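Long-range contact in ribonucleoside-diphosphate reductase subunit beta (Clostridium botulinum, PDB 6ZJK), which serves as the iron-binding R2 subunit of a ribonucleotide reductase, probably generating the radical needed to reduce ribonucleoside diphosphates to their deoxy forms: residues L264-V276 against S307-Y320. Residues are numbered along the deposited sequence; the frame is centred on the assembly and turned at random.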
# COMPACT_ATOMS: atom_id res chain seq x y z
N LEU A 264 7.45 -28.88 -11.78
CA LEU A 264 7.42 -27.65 -10.98
C LEU A 264 6.45 -27.77 -9.81
O LEU A 264 6.72 -27.25 -8.72
CB LEU A 264 7.09 -26.44 -11.85
CG LEU A 264 7.10 -25.15 -11.02
CD1 LEU A 264 8.53 -24.66 -10.90
CD2 LEU A 264 6.25 -24.06 -11.62
N GLU A 265 5.32 -28.47 -9.97
CA GLU A 265 4.45 -28.68 -8.82
C GLU A 265 5.14 -29.50 -7.74
O GLU A 265 4.92 -29.25 -6.55
CB GLU A 265 3.15 -29.36 -9.26
CG GLU A 265 2.38 -28.58 -10.34
CD GLU A 265 0.94 -29.02 -10.49
OE1 GLU A 265 0.68 -30.26 -10.56
OE2 GLU A 265 0.06 -28.13 -10.54
N GLU A 266 6.02 -30.44 -8.12
CA GLU A 266 6.76 -31.16 -7.09
C GLU A 266 7.77 -30.24 -6.40
O GLU A 266 7.97 -30.33 -5.19
CB GLU A 266 7.47 -32.38 -7.69
CG GLU A 266 8.05 -33.35 -6.66
CD GLU A 266 7.00 -33.84 -5.66
OE1 GLU A 266 5.85 -34.11 -6.07
OE2 GLU A 266 7.33 -33.97 -4.46
N GLU A 267 8.36 -29.30 -7.15
CA GLU A 267 9.25 -28.36 -6.47
C GLU A 267 8.49 -27.48 -5.48
O GLU A 267 8.98 -27.21 -4.38
CB GLU A 267 9.95 -27.50 -7.53
CG GLU A 267 10.57 -28.27 -8.66
CD GLU A 267 11.36 -27.36 -9.59
OE1 GLU A 267 11.90 -26.34 -9.11
OE2 GLU A 267 11.43 -27.67 -10.80
N PHE A 268 7.22 -27.16 -5.71
CA PHE A 268 6.41 -26.48 -4.71
C PHE A 268 6.20 -27.35 -3.47
O PHE A 268 6.22 -26.85 -2.34
CB PHE A 268 5.07 -26.06 -5.31
CG PHE A 268 5.15 -24.91 -6.29
CD1 PHE A 268 6.34 -24.22 -6.47
CD2 PHE A 268 4.02 -24.48 -6.97
CE1 PHE A 268 6.41 -23.14 -7.35
CE2 PHE A 268 4.08 -23.40 -7.85
CZ PHE A 268 5.27 -22.73 -8.04
N ARG A 269 5.93 -28.64 -3.67
CA ARG A 269 5.73 -29.55 -2.54
C ARG A 269 6.97 -29.63 -1.66
O ARG A 269 6.86 -29.75 -0.43
CB ARG A 269 5.30 -30.94 -3.04
CG ARG A 269 3.82 -30.97 -3.47
CD ARG A 269 3.34 -32.32 -3.95
NE ARG A 269 2.77 -33.14 -2.89
CZ ARG A 269 3.42 -34.12 -2.27
NH1 ARG A 269 4.67 -34.42 -2.60
NH2 ARG A 269 2.82 -34.80 -1.32
N GLN A 270 8.14 -29.57 -2.26
CA GLN A 270 9.37 -29.63 -1.53
C GLN A 270 9.69 -28.35 -0.79
O GLN A 270 10.35 -28.38 0.21
CB GLN A 270 10.53 -29.98 -2.42
CG GLN A 270 10.50 -31.41 -2.89
CD GLN A 270 10.42 -32.42 -1.78
OE1 GLN A 270 11.31 -32.53 -0.99
NE2 GLN A 270 9.37 -33.21 -1.77
N MET A 271 9.20 -27.23 -1.29
CA MET A 271 9.38 -25.94 -0.67
C MET A 271 8.60 -25.98 0.58
O MET A 271 9.05 -25.55 1.57
CB MET A 271 8.86 -24.82 -1.57
CG MET A 271 9.73 -24.52 -2.76
SD MET A 271 9.37 -23.00 -3.63
CE MET A 271 9.58 -21.82 -2.37
N MET A 272 7.41 -26.50 0.55
CA MET A 272 6.64 -26.61 1.72
C MET A 272 7.28 -27.56 2.74
O MET A 272 7.19 -27.33 3.90
CB MET A 272 5.28 -27.06 1.32
CG MET A 272 4.31 -27.30 2.41
SD MET A 272 3.84 -25.89 3.38
CE MET A 272 2.51 -25.15 2.50
N ARG A 273 7.89 -28.66 2.28
CA ARG A 273 8.56 -29.61 3.14
C ARG A 273 9.67 -28.93 3.90
O ARG A 273 9.77 -29.07 5.06
CB ARG A 273 9.09 -30.81 2.35
CG ARG A 273 9.54 -31.97 3.22
CD ARG A 273 10.28 -33.06 2.49
NE ARG A 273 11.45 -32.51 1.83
CZ ARG A 273 12.63 -32.41 2.40
NH1 ARG A 273 12.78 -32.88 3.61
NH2 ARG A 273 13.65 -31.86 1.78
N MET A 274 10.50 -28.18 3.22
CA MET A 274 11.57 -27.57 3.94
C MET A 274 11.05 -26.49 4.85
O MET A 274 11.38 -26.45 6.00
CB MET A 274 12.50 -26.90 2.99
CG MET A 274 13.31 -27.81 2.11
SD MET A 274 14.66 -28.64 2.95
CE MET A 274 15.29 -29.62 1.61
N GLY A 275 10.06 -25.73 4.50
CA GLY A 275 9.48 -24.76 5.37
C GLY A 275 8.93 -25.37 6.60
O GLY A 275 9.11 -24.82 7.63
N VAL A 276 8.25 -26.48 6.48
CA VAL A 276 7.73 -27.22 7.60
C VAL A 276 8.87 -27.67 8.52
O VAL A 276 8.79 -27.54 9.67
CB VAL A 276 6.90 -28.43 7.16
CG1 VAL A 276 6.40 -29.20 8.33
CG2 VAL A 276 5.73 -28.02 6.30
N SER A 307 0.28 -27.86 7.09
CA SER A 307 0.77 -27.96 5.72
C SER A 307 -0.15 -28.82 4.87
O SER A 307 -0.31 -28.55 3.67
CB SER A 307 2.21 -28.48 5.68
OG SER A 307 2.27 -29.86 5.93
N ASN A 308 -0.79 -29.84 5.45
CA ASN A 308 -1.74 -30.65 4.68
C ASN A 308 -2.89 -29.78 4.17
O ASN A 308 -3.29 -29.89 3.01
CB ASN A 308 -2.31 -31.80 5.52
CG ASN A 308 -1.26 -32.81 5.93
OD1 ASN A 308 -0.18 -32.89 5.35
ND2 ASN A 308 -1.58 -33.58 6.94
N LEU A 309 -3.44 -28.93 5.04
CA LEU A 309 -4.51 -28.02 4.62
C LEU A 309 -4.02 -27.08 3.53
O LEU A 309 -4.70 -26.87 2.52
CB LEU A 309 -5.01 -27.20 5.81
CG LEU A 309 -5.46 -27.86 7.12
CD1 LEU A 309 -5.94 -26.78 8.11
CD2 LEU A 309 -6.51 -28.92 6.91
N ARG A 310 -2.83 -26.50 3.71
CA ARG A 310 -2.33 -25.52 2.75
C ARG A 310 -2.10 -26.13 1.38
O ARG A 310 -2.47 -25.53 0.36
CB ARG A 310 -1.03 -24.89 3.26
CG ARG A 310 -1.11 -24.33 4.65
CD ARG A 310 -2.24 -23.31 4.81
NE ARG A 310 -2.19 -22.67 6.13
CZ ARG A 310 -3.24 -22.52 6.93
NH1 ARG A 310 -4.44 -22.95 6.55
NH2 ARG A 310 -3.09 -21.93 8.12
N LEU A 311 -1.54 -27.34 1.32
CA LEU A 311 -1.25 -27.96 0.04
C LEU A 311 -2.53 -28.38 -0.68
O LEU A 311 -2.67 -28.15 -1.89
CB LEU A 311 -0.31 -29.17 0.22
CG LEU A 311 1.16 -28.84 0.50
CD1 LEU A 311 2.00 -30.12 0.57
CD2 LEU A 311 1.75 -27.90 -0.52
N VAL A 312 -3.49 -28.95 0.06
CA VAL A 312 -4.80 -29.34 -0.44
C VAL A 312 -5.47 -28.17 -1.14
O VAL A 312 -6.17 -28.34 -2.15
CB VAL A 312 -5.66 -29.88 0.72
CG1 VAL A 312 -7.14 -29.73 0.40
CG2 VAL A 312 -5.31 -31.33 1.01
N ALA A 313 -5.36 -27.02 -0.48
CA ALA A 313 -6.05 -25.80 -0.91
C ALA A 313 -5.52 -25.26 -2.24
O ALA A 313 -6.21 -24.45 -2.87
CB ALA A 313 -5.95 -24.72 0.16
N ILE A 314 -4.33 -25.66 -2.67
CA ILE A 314 -3.86 -25.31 -3.99
C ILE A 314 -3.75 -26.55 -4.89
O ILE A 314 -3.02 -26.54 -5.89
CB ILE A 314 -2.53 -24.53 -3.93
CG1 ILE A 314 -1.48 -25.26 -3.09
CG2 ILE A 314 -2.78 -23.17 -3.27
CD1 ILE A 314 -0.12 -24.66 -3.22
N GLY A 315 -4.48 -27.61 -4.56
CA GLY A 315 -4.58 -28.77 -5.42
C GLY A 315 -3.41 -29.72 -5.41
O GLY A 315 -3.27 -30.52 -6.34
N LEU A 316 -2.61 -29.74 -4.36
CA LEU A 316 -1.44 -30.60 -4.32
C LEU A 316 -1.60 -31.66 -3.24
O LEU A 316 -2.32 -31.46 -2.26
CB LEU A 316 -0.18 -29.76 -4.08
CG LEU A 316 0.18 -28.80 -5.22
CD1 LEU A 316 1.31 -27.90 -4.81
CD2 LEU A 316 0.57 -29.60 -6.44
N LYS A 317 -0.93 -32.79 -3.44
CA LYS A 317 -1.09 -33.87 -2.46
C LYS A 317 -0.35 -33.53 -1.17
O LYS A 317 0.80 -33.07 -1.21
CB LYS A 317 -0.55 -35.20 -3.00
CG LYS A 317 -0.94 -35.57 -4.41
CD LYS A 317 -2.13 -36.53 -4.39
CE LYS A 317 -2.09 -37.50 -5.58
NZ LYS A 317 -1.38 -36.97 -6.77
N PRO A 318 -0.96 -33.89 -0.04
CA PRO A 318 -0.34 -33.62 1.27
C PRO A 318 0.97 -34.39 1.43
O PRO A 318 1.20 -35.41 0.79
CB PRO A 318 -1.39 -34.11 2.27
CG PRO A 318 -2.65 -34.24 1.52
CD PRO A 318 -2.28 -34.53 0.09
N LEU A 319 1.84 -33.85 2.29
CA LEU A 319 3.10 -34.50 2.65
C LEU A 319 2.95 -35.46 3.83
O LEU A 319 3.69 -36.45 3.91
CB LEU A 319 4.17 -33.46 2.98
CG LEU A 319 4.69 -32.61 1.82
CD1 LEU A 319 5.41 -31.38 2.35
CD2 LEU A 319 5.63 -33.45 0.95
N TYR A 320 2.03 -35.20 4.75
CA TYR A 320 1.90 -35.99 5.98
C TYR A 320 0.48 -36.51 6.14
O TYR A 320 -0.21 -36.18 7.11
CB TYR A 320 2.32 -35.13 7.18
CG TYR A 320 3.59 -34.36 6.91
CD1 TYR A 320 4.83 -34.98 6.98
CD2 TYR A 320 3.55 -33.00 6.57
CE1 TYR A 320 6.00 -34.28 6.72
CE2 TYR A 320 4.71 -32.29 6.31
CZ TYR A 320 5.94 -32.94 6.38
OH TYR A 320 7.10 -32.25 6.13
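With CG of Arg269 anti to its carbonyl carbon (chi1 -76°) and the chain bent at chi3, the guanidinium swings over to the loop that follows a Schellman motif, while Met272, CG anti to N (chi1 177°), folds between the nearly antiparallel segments 264-276 and 307-313, parts of helices 262-287 and 296-313 of the largely helical R2 fold. Gly315, whose positive phi suits glycine, closes the second helix and turns the chain back along the first. There Arg269 NE and NH2 grip Lys317 O side-on, at 2.6 and 2.7 Å, with that oxygen near the guanidinium plane; the NE bond is bent (140°) and NH2 sits above the carbonyl plane. NH2 also bonds weakly to Pro318 O. Arginine suits this place because its planar N-H array can reach two successive loop carbonyls at once, and NH1 still forms a salt bridge with Glu266. Leu319 lies over one guanidinium face. Flexible, unbranched Met272 brings CG to 3.9 Å from Leu311 CD2 and CE to 3.6 Å from Arg310 CB, whereas the polar end of Arg310 turns away to Gly205 O. Leu316 spreads its methyls, CD1 packing on Phe268 and Arg269, CD2 on Glu265 CB. Compact Val276 finishes the seam, CG2 lying 3.6 Å from Ser307 CB and CG1 3.8 Å from Tyr320 OH.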